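Local coordinates for C alpha-dehydrogenase (Sphingobium sp. SYK-6, PDB 4YAC), which binds NADH and, as a short-chain dehydrogenase/reductase, probably oxidises an alcohol group at the expense of NAD(+) in lignin beta-aryl ether breakdown, at residues A[42-47]-A[60-65]; A[9-12]-A[18-21]; A[117-122]-A[162-167]. All blocks are in the same frame, centred on the assembly; numbering follows the deposited sequence.

Interaction 1: A[42-47]-A[60-65]. With NAI (1,4-dihydronicotinamide adenine dinucleotide), chain B.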
loop_
_atom_site.group_PDB
_atom_site.type_symbol
_atom_site.label_atom_id
_atom_site.label_comp_id
_atom_site.label_asym_id
_atom_site.label_seq_id
_atom_site.Cartn_x
_atom_site.Cartn_y
_atom_site.Cartn_z
ATOM N N ASP A 42 15.249 17.181 21.539
ATOM C CA ASP A 42 15.932 18.386 21.082
ATOM C C ASP A 42 15.133 19.062 19.963
ATOM O O ASP A 42 15.118 20.286 19.877
ATOM C CB ASP A 42 17.388 18.086 20.652
ATOM C CG ASP A 42 17.508 17.018 19.575
ATOM O OD1 ASP A 42 16.503 16.388 19.196
ATOM O OD2 ASP A 42 18.653 16.796 19.117
ATOM N N HIS A 43 14.423 18.288 19.144
ATOM C CA HIS A 43 13.574 18.881 18.110
ATOM C C HIS A 43 12.389 19.621 18.735
ATOM O O HIS A 43 12.042 20.718 18.305
ATOM C CB HIS A 43 13.079 17.811 17.136
ATOM C CG HIS A 43 14.135 17.321 16.192
ATOM N ND1 HIS A 43 13.899 16.330 15.266
ATOM C CD2 HIS A 43 15.427 17.693 16.030
ATOM C CE1 HIS A 43 15.006 16.107 14.575
ATOM N NE2 HIS A 43 15.945 16.920 15.016
ATOM N N LEU A 44 11.770 19.007 19.738
ATOM C CA LEU A 44 10.714 19.644 20.521
ATOM C C LEU A 44 11.192 20.964 21.096
ATOM O O LEU A 44 10.501 21.981 20.999
ATOM C CB LEU A 44 10.265 18.717 21.658
ATOM C CG LEU A 44 8.922 17.965 21.632
ATOM C CD1 LEU A 44 8.237 17.927 20.280
ATOM C CD2 LEU A 44 9.130 16.549 22.141
ATOM N N ASP A 45 12.373 20.950 21.707
ATOM C CA ASP A 45 12.912 22.148 22.341
ATOM C C ASP A 45 13.139 23.253 21.311
ATOM O O ASP A 45 12.904 24.429 21.594
ATOM C CB ASP A 45 14.221 21.827 23.075
ATOM C CG ASP A 45 14.014 20.925 24.281
ATOM O OD1 ASP A 45 12.850 20.681 24.661
ATOM O OD2 ASP A 45 15.020 20.465 24.858
ATOM N N GLU A 46 13.597 22.871 20.121
ATOM C CA GLU A 46 13.816 23.826 19.041
ATOM C C GLU A 46 12.497 24.447 18.602
ATOM O O GLU A 46 12.390 25.663 18.454
ATOM C CB GLU A 46 14.498 23.145 17.854
ATOM C CG GLU A 46 15.954 22.787 18.102
ATOM C CD GLU A 46 16.486 21.764 17.114
ATOM O OE1 GLU A 46 15.788 21.466 16.123
ATOM O OE2 GLU A 46 17.606 21.258 17.332
ATOM N N ALA A 47 11.496 23.599 18.392
ATOM C CA ALA A 47 10.181 24.059 17.967
ATOM C C ALA A 47 9.593 25.021 18.993
ATOM O O ALA A 47 9.067 26.072 18.633
ATOM C CB ALA A 47 9.245 22.873 17.746
ATOM N N PRO A 60 4.186 20.634 23.754
ATOM C CA PRO A 60 5.046 19.543 23.283
ATOM C C PRO A 60 4.857 18.267 24.096
ATOM O O PRO A 60 4.605 18.342 25.299
ATOM C CB PRO A 60 6.447 20.108 23.485
ATOM C CG PRO A 60 6.309 20.941 24.708
ATOM C CD PRO A 60 4.918 21.540 24.660
ATOM N N VAL A 61 4.969 17.115 23.441
ATOM C CA VAL A 61 5.011 15.845 24.147
ATOM C C VAL A 61 6.004 14.931 23.453
ATOM O O VAL A 61 5.920 14.720 22.243
ATOM C CB VAL A 61 3.624 15.167 24.215
ATOM C CG1 VAL A 61 3.041 14.933 22.820
ATOM C CG2 VAL A 61 3.706 13.860 24.997
ATOM N N ARG A 62 6.960 14.398 24.207
ATOM C CA ARG A 62 7.917 13.475 23.612
ATOM C C ARG A 62 7.290 12.093 23.520
ATOM O O ARG A 62 6.903 11.506 24.532
ATOM C CB ARG A 62 9.221 13.412 24.404
ATOM C CG ARG A 62 10.361 12.827 23.586
ATOM C CD ARG A 62 11.479 12.294 24.459
ATOM N NE ARG A 62 11.110 11.049 25.123
ATOM C CZ ARG A 62 11.052 9.866 24.519
ATOM N NH1 ARG A 62 11.329 9.759 23.224
ATOM N NH2 ARG A 62 10.708 8.785 25.206
ATOM N N LEU A 63 7.200 11.584 22.296
ATOM C CA LEU A 63 6.483 10.348 22.011
ATOM C C LEU A 63 7.125 9.574 20.871
ATOM O O LEU A 63 7.383 10.131 19.807
ATOM C CB LEU A 63 5.025 10.655 21.652
ATOM C CG LEU A 63 4.209 9.494 21.076
ATOM C CD1 LEU A 63 4.030 8.392 22.107
ATOM C CD2 LEU A 63 2.866 9.985 20.568
ATOM N N ASP A 64 7.378 8.289 21.119
ATOM C CA ASP A 64 7.691 7.318 20.077
ATOM C C ASP A 64 6.370 6.733 19.581
ATOM O O ASP A 64 5.691 6.018 20.311
ATOM C CB ASP A 64 8.613 6.218 20.619
ATOM C CG ASP A 64 9.029 5.208 19.556
ATOM O OD1 ASP A 64 8.484 5.237 18.433
ATOM O OD2 ASP A 64 9.901 4.365 19.857
ATOM N N LEU A 65 6.007 7.050 18.343
ATOM C CA LEU A 65 4.706 6.673 17.798
ATOM C C LEU A 65 4.529 5.166 17.682
ATOM O O LEU A 65 3.400 4.682 17.544
ATOM C CB LEU A 65 4.507 7.312 16.424
ATOM C CG LEU A 65 4.658 8.830 16.389
ATOM C CD1 LEU A 65 4.834 9.307 14.968
ATOM C CD2 LEU A 65 3.474 9.514 17.057
HETATM P PA NAI B . 12.342 15.379 9.397
HETATM O O1A NAI B . 13.589 14.646 9.827
HETATM O O2A NAI B . 12.688 16.855 9.133
HETATM O O5B NAI B . 11.252 15.285 10.527
HETATM C C5B NAI B . 10.846 14.035 10.983
HETATM C C4B NAI B . 10.414 14.141 12.385
HETATM O O4B NAI B . 9.703 12.907 12.738
HETATM C C3B NAI B . 11.552 14.270 13.286
HETATM O O3B NAI B . 11.340 15.317 14.224
HETATM C C2B NAI B . 11.669 12.994 13.945
HETATM O O2B NAI B . 12.255 13.125 15.255
HETATM C C1B NAI B . 10.308 12.503 14.007
HETATM N N9A NAI B . 10.220 11.083 14.208
HETATM C C8A NAI B . 10.911 10.089 13.582
HETATM N N7A NAI B . 10.545 8.891 14.069
HETATM C C5A NAI B . 9.592 9.077 15.034
HETATM C C6A NAI B . 8.844 8.262 15.878
HETATM N N6A NAI B . 8.984 6.839 15.870
HETATM N N1A NAI B . 7.956 8.824 16.744
HETATM C C2A NAI B . 7.783 10.157 16.809
HETATM N N3A NAI B . 8.482 10.980 16.007
HETATM C C4A NAI B . 9.383 10.478 15.126
HETATM O O3 NAI B . 11.755 14.728 8.123
HETATM P PN NAI B . 10.890 15.561 7.061
HETATM O O1N NAI B . 11.767 16.626 6.422
HETATM O O2N NAI B . 10.339 14.562 5.935
HETATM O O5D NAI B . 9.691 16.239 7.771
#
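Leu44 lies against Pro60 and the backbone of Arg62, the tightly packed part of this contact. Its CG stands 3.8 Å from Pro60 CB, the two side chains crossing at a slant, while its CD2 comes to 3.6 Å from Arg62 CA and also touches Val61 O. Leu44 brings only carbon to backbone and side-chain atoms of the strand, and no hydrogen bond joins the two segments.

The outer side is looser. Arg62, exposed to solvent, adds only its CB and CG at the margin, and its chain then bends at chi3 (73°) and leads off to bond Ile39 O through NH1.

One residue before Leu44, and beyond Arg62 on the other segment, both segments bind the same cofactor. His43 ND1 donates to NAI O3B (2.9 Å, 158°), the ribose oxygen sitting at the ring's edge near its plane. Exchanging His43 for alanine would probably leave O3B without this donor and the ribose freer to shift. At the adenine, Leu65 N gives NAI N1A a nearly straight bond (3.1 Å, 173°). Asp64 OD1, also bonded to Thr66 OG1, accepts from NAI N6A. Antiparallel helix and strand, with a dinucleotide at the strand's C-terminal end, are typical of a Rossmann-fold beta-alpha-beta unit.

Interaction 2: A[9-12]-A[18-21]. With NAI (1,4-dihydronicotinamide adenine dinucleotide), chain B.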
loop_
_atom_site.group_PDB
_atom_site.type_symbol
_atom_site.label_atom_id
_atom_site.label_comp_id
_atom_site.label_asym_id
_atom_site.label_seq_id
_atom_site.Cartn_x
_atom_site.Cartn_y
_atom_site.Cartn_z
ATOM N N ALA A 9 -5.413 20.211 17.675
ATOM C CA ALA A 9 -4.699 19.424 16.674
ATOM C C ALA A 9 -3.590 18.611 17.328
ATOM O O ALA A 9 -2.923 19.077 18.250
ATOM C CB ALA A 9 -4.122 20.325 15.588
ATOM N N PHE A 10 -3.399 17.395 16.831
ATOM C CA PHE A 10 -2.345 16.510 17.303
ATOM C C PHE A 10 -1.467 16.188 16.101
ATOM O O PHE A 10 -1.906 15.499 15.181
ATOM C CB PHE A 10 -2.955 15.250 17.925
ATOM C CG PHE A 10 -1.983 14.410 18.705
ATOM C CD1 PHE A 10 -1.184 13.479 18.063
ATOM C CD2 PHE A 10 -1.894 14.527 20.083
ATOM C CE1 PHE A 10 -0.297 12.693 18.779
ATOM C CE2 PHE A 10 -1.012 13.745 20.804
ATOM C CZ PHE A 10 -0.212 12.825 20.149
ATOM N N VAL A 11 -0.243 16.716 16.102
ATOM C CA VAL A 11 0.641 16.641 14.936
ATOM C C VAL A 11 1.877 15.798 15.235
ATOM O O VAL A 11 2.724 16.183 16.043
ATOM C CB VAL A 11 1.088 18.055 14.482
ATOM C CG1 VAL A 11 1.947 17.975 13.220
ATOM C CG2 VAL A 11 -0.125 18.947 14.236
ATOM N N THR A 12 1.994 14.656 14.559
ATOM C CA THR A 12 3.120 13.758 14.789
ATOM C C THR A 12 4.324 14.179 13.953
ATOM O O THR A 12 4.184 14.658 12.822
ATOM C CB THR A 12 2.757 12.296 14.473
ATOM O OG1 THR A 12 2.625 12.111 13.058
ATOM C CG2 THR A 12 1.460 11.909 15.168
ATOM N N VAL A 18 8.334 18.798 7.569
ATOM C CA VAL A 18 6.969 18.970 7.069
ATOM C C VAL A 18 5.962 19.121 8.199
ATOM O O VAL A 18 5.090 19.989 8.147
ATOM C CB VAL A 18 6.552 17.776 6.174
ATOM C CG1 VAL A 18 5.057 17.808 5.862
ATOM C CG2 VAL A 18 7.345 17.791 4.885
ATOM N N ALA A 19 6.077 18.276 9.217
ATOM C CA ALA A 19 5.107 18.290 10.310
ATOM C C ALA A 19 5.178 19.591 11.108
ATOM O O ALA A 19 4.151 20.125 11.518
ATOM C CB ALA A 19 5.324 17.109 11.221
ATOM N N LEU A 20 6.387 20.094 11.335
ATOM C CA LEU A 20 6.549 21.373 12.020
ATOM C C LEU A 20 5.887 22.481 11.207
ATOM O O LEU A 20 5.264 23.384 11.763
ATOM C CB LEU A 20 8.026 21.687 12.252
ATOM C CG LEU A 20 8.357 23.069 12.823
ATOM C CD1 LEU A 20 7.615 23.314 14.124
ATOM C CD2 LEU A 20 9.854 23.203 13.036
ATOM N N GLY A 21 6.016 22.403 9.887
ATOM C CA GLY A 21 5.358 23.342 8.999
ATOM C C GLY A 21 3.852 23.301 9.174
ATOM O O GLY A 21 3.187 24.337 9.171
HETATM P PA NAI B . 12.342 15.379 9.397
HETATM O O1A NAI B . 13.589 14.646 9.827
HETATM O O2A NAI B . 12.688 16.855 9.133
HETATM O O5B NAI B . 11.252 15.285 10.527
HETATM C C5B NAI B . 10.846 14.035 10.983
HETATM C C4B NAI B . 10.414 14.141 12.385
HETATM O O4B NAI B . 9.703 12.907 12.738
HETATM C C3B NAI B . 11.552 14.270 13.286
HETATM O O3B NAI B . 11.340 15.317 14.224
HETATM C C2B NAI B . 11.669 12.994 13.945
HETATM O O2B NAI B . 12.255 13.125 15.255
HETATM C C1B NAI B . 10.308 12.503 14.007
HETATM N N9A NAI B . 10.220 11.083 14.208
HETATM C C8A NAI B . 10.911 10.089 13.582
HETATM N N7A NAI B . 10.545 8.891 14.069
HETATM C C5A NAI B . 9.592 9.077 15.034
HETATM C C6A NAI B . 8.844 8.262 15.878
HETATM N N6A NAI B . 8.984 6.839 15.870
HETATM N N1A NAI B . 7.956 8.824 16.744
HETATM C C2A NAI B . 7.783 10.157 16.809
HETATM N N3A NAI B . 8.482 10.980 16.007
HETATM C C4A NAI B . 9.383 10.478 15.126
HETATM O O3 NAI B . 11.755 14.728 8.123
HETATM P PN NAI B . 10.890 15.561 7.061
HETATM O O1N NAI B . 11.767 16.626 6.422
HETATM O O2N NAI B . 10.339 14.562 5.935
HETATM O O5D NAI B . 9.691 16.239 7.771
#
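Val11 and Ala19 meet where strand 8-12 passes into helix 17-28, the opening strand-turn-helix of the Rossmann fold. The turn carries the family's TGxxxGxG signature: Thr12, Gly13 and Gly17 match it, and Ala19 occupies the place of the last glycine. Only 102 Å² is buried between the segments, yet all three residues that touch are buried.

The apolar part is small. Val11 points toward the helix, and its CG1, set anti to the backbone N (chi1 -177°), reaches Ala19 CB at 4.0 Å. The same methyl also rests on the helix backbone, 3.5 Å from Ala19 O.

Side chain meets backbone in the opposite sense as well. Ala19 CB presses on the carbonyl of the strand's last residue, 3.1 Å from Thr12 O, a close approach for a methyl and an oxygen that indicates tight packing. Thr12 turns its own side chain away from the helix, and OG1 is bonded to the backbone N of both Thr91 and Ala92, tying the strand's end to the loop after strand 87-90.

No hydrogen bond links the two segments directly; the polar contribution comes from the cofactor. Val18, in the first turn of the helix, lends its backbone N to the diphosphate end of NAI. Such a helix start directed at a phosphate group is characteristic of dinucleotide sites, and its partial positive charge would be expected to suit the anion. Ser16 OG in the turn also bonds the cofactor. The Val18 side chain lies beside the diphosphate, its CB 3.8 Å from NAI O5D. Val18 N donates to this ester oxygen over 2.9 Å, with an N-H...O5D angle of 149°.

Interaction 3: A[117-122]-A[162-167]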
loop_
_atom_site.group_PDB
_atom_site.type_symbol
_atom_site.label_atom_id
_atom_site.label_comp_id
_atom_site.label_asym_id
_atom_site.label_seq_id
_atom_site.Cartn_x
_atom_site.Cartn_y
_atom_site.Cartn_z
ATOM N N ASN A 117 2.931 1.418 11.115
ATOM C CA ASN A 117 2.382 1.208 12.451
ATOM C C ASN A 117 2.200 2.515 13.213
ATOM O O ASN A 117 1.259 2.641 13.982
ATOM C CB ASN A 117 3.257 0.256 13.273
ATOM C CG ASN A 117 3.005 -1.203 12.945
ATOM O OD1 ASN A 117 1.895 -1.591 12.577
ATOM N ND2 ASN A 117 4.038 -2.023 13.090
ATOM N N GLY A 118 3.082 3.489 13.004
ATOM C CA GLY A 118 2.940 4.772 13.683
ATOM C C GLY A 118 1.642 5.464 13.308
ATOM O O GLY A 118 0.991 6.100 14.151
ATOM N N VAL A 119 1.263 5.339 12.040
ATOM C CA VAL A 119 0.018 5.919 11.543
ATOM C C VAL A 119 -1.176 5.109 12.041
ATOM O O VAL A 119 -2.171 5.679 12.501
ATOM C CB VAL A 119 0.003 5.983 10.002
ATOM C CG1 VAL A 119 -1.335 6.509 9.489
ATOM C CG2 VAL A 119 1.142 6.855 9.495
ATOM N N ILE A 120 -1.081 3.784 11.942
ATOM C CA ILE A 120 -2.123 2.908 12.474
ATOM C C ILE A 120 -2.352 3.205 13.954
ATOM O O ILE A 120 -3.493 3.320 14.411
ATOM C CB ILE A 120 -1.764 1.419 12.306
ATOM C CG1 ILE A 120 -1.766 1.037 10.828
ATOM C CG2 ILE A 120 -2.757 0.528 13.064
ATOM C CD1 ILE A 120 -1.129 -0.304 10.556
ATOM N N ASN A 121 -1.259 3.323 14.700
ATOM C CA ASN A 121 -1.343 3.547 16.138
ATOM C C ASN A 121 -2.073 4.846 16.474
ATOM O O ASN A 121 -2.887 4.885 17.393
ATOM C CB ASN A 121 0.051 3.559 16.764
ATOM C CG ASN A 121 0.705 2.186 16.778
ATOM O OD1 ASN A 121 0.047 1.162 16.565
ATOM N ND2 ASN A 121 2.009 2.160 17.043
ATOM N N GLY A 122 -1.789 5.905 15.727
ATOM C CA GLY A 122 -2.469 7.171 15.946
ATOM C C GLY A 122 -3.941 7.075 15.604
ATOM O O GLY A 122 -4.802 7.507 16.377
ATOM N N TYR A 162 2.479 3.190 0.078
ATOM C CA TYR A 162 1.322 2.525 -0.499
ATOM C C TYR A 162 0.401 2.054 0.622
ATOM O O TYR A 162 -0.818 2.213 0.550
ATOM C CB TYR A 162 1.750 1.340 -1.371
ATOM C CG TYR A 162 1.838 1.661 -2.844
ATOM C CD1 TYR A 162 2.920 2.364 -3.356
ATOM C CD2 TYR A 162 0.851 1.245 -3.729
ATOM C CE1 TYR A 162 3.009 2.654 -4.699
ATOM C CE2 TYR A 162 0.933 1.532 -5.072
ATOM C CZ TYR A 162 2.013 2.236 -5.552
ATOM O OH TYR A 162 2.094 2.518 -6.893
ATOM N N ALA A 163 0.995 1.498 1.673
ATOM C CA ALA A 163 0.225 0.974 2.793
ATOM C C ALA A 163 -0.687 2.035 3.395
ATOM O O ALA A 163 -1.888 1.811 3.525
ATOM C CB ALA A 163 1.152 0.418 3.861
ATOM N N VAL A 164 -0.136 3.190 3.754
ATOM C CA VAL A 164 -0.948 4.197 4.431
ATOM C C VAL A 164 -1.888 4.875 3.441
ATOM O O VAL A 164 -2.915 5.413 3.843
ATOM C CB VAL A 164 -0.089 5.251 5.163
ATOM C CG1 VAL A 164 0.661 4.595 6.317
ATOM C CG2 VAL A 164 0.863 5.951 4.213
ATOM N N ARG A 165 -1.568 4.832 2.149
ATOM C CA ARG A 165 -2.532 5.284 1.148
ATOM C C ARG A 165 -3.774 4.408 1.223
ATOM O O ARG A 165 -4.895 4.907 1.197
ATOM C CB ARG A 165 -1.951 5.246 -0.265
ATOM C CG ARG A 165 -3.021 5.380 -1.346
ATOM C CD ARG A 165 -2.454 5.335 -2.746
ATOM N NE ARG A 165 -3.524 5.235 -3.737
ATOM C CZ ARG A 165 -3.342 4.926 -5.016
ATOM N NH1 ARG A 165 -2.124 4.678 -5.477
ATOM N NH2 ARG A 165 -4.382 4.855 -5.836
ATOM N N GLY A 166 -3.564 3.098 1.307
ATOM C CA GLY A 166 -4.663 2.157 1.420
ATOM C C GLY A 166 -5.482 2.436 2.663
ATOM O O GLY A 166 -6.717 2.429 2.632
ATOM N N LEU A 167 -4.786 2.674 3.768
ATOM C CA LEU A 167 -5.451 2.989 5.027
ATOM C C LEU A 167 -6.276 4.261 4.885
ATOM O O LEU A 167 -7.410 4.332 5.362
ATOM C CB LEU A 167 -4.434 3.148 6.160
ATOM C CG LEU A 167 -5.005 3.624 7.500
ATOM C CD1 LEU A 167 -6.087 2.686 8.012
ATOM C CD2 LEU A 167 -3.892 3.754 8.525
#
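Val119 receives Val164 and Leu167 on its two methyls, joining helix 105-133 to helix 155-174. These are the two long helices with which short-chain dehydrogenases commonly build a four-helix bundle between subunits. Here the local axes run nearly parallel, at 22°, with a closest approach of 10.4 Å, a spacing bridged by branched side chains rather than by backbone.

In the first shell, Val119 CG2 meets Val164 CG1 at 3.9 Å, the two side chains crossing at about a right angle. The other methyl, CG1, stands anti to the backbone N (chi1 176°) and is thereby carried to Leu167 CD2, also at 3.9 Å; these side chains slide past each other in opposite directions. Ile120, the next residue, crosses Leu167 at a slant. Every contact atom is carbon, and no hydrogen bond crosses, so the contact is held by apolar packing. All four residues are buried.

Regular helix geometry sets the spacing behind this shell. The bond from Leu167 N to Ala163 O, 3.0 Å long, belongs to the turn that places Leu167 three residues after Val164 on the same helical flank.

Farther out, Ile141 of strand 137-142 touches both Val119 and Val164, so the helix pair is seated on the central sheet. The second subunit covers other parts of both helices: its Trp108 packs on Ile120 and its Gly166 on Tyr162, which is consistent with the bundle interface. Asn121 faces another way, its OD1 bonded to Arg68 NE.

One methyl serves both residues of the first helix: Leu167 CD2, in touch with Val119 CG1, also lies 4.1 Å from Ile120 CG1.

Overall arrangement
Along the chain, interaction 2 comes first, then interaction 1, then interaction 3, with none nested in another. The first two occupy successive beta-alpha-beta units of one parallel sheet; their centres are 11 Å apart, and Leu65 CD2 packs on Thr12 CG2 at 3.7 Å. Both touch NADH, at the diphosphate in 9-12/18-21 and at the adenosine in 42-47/60-65. Interaction 3 lies about 21 Å from interaction 1 and 16 Å from interaction 2, centre to centre, among the helices facing the second subunit. A probable hydrogen bond, Asn121 ND2 to Leu65 O at 2.9 Å, connects it to interaction 1, so the adenine-binding loop adjoins a dimer-forming helix.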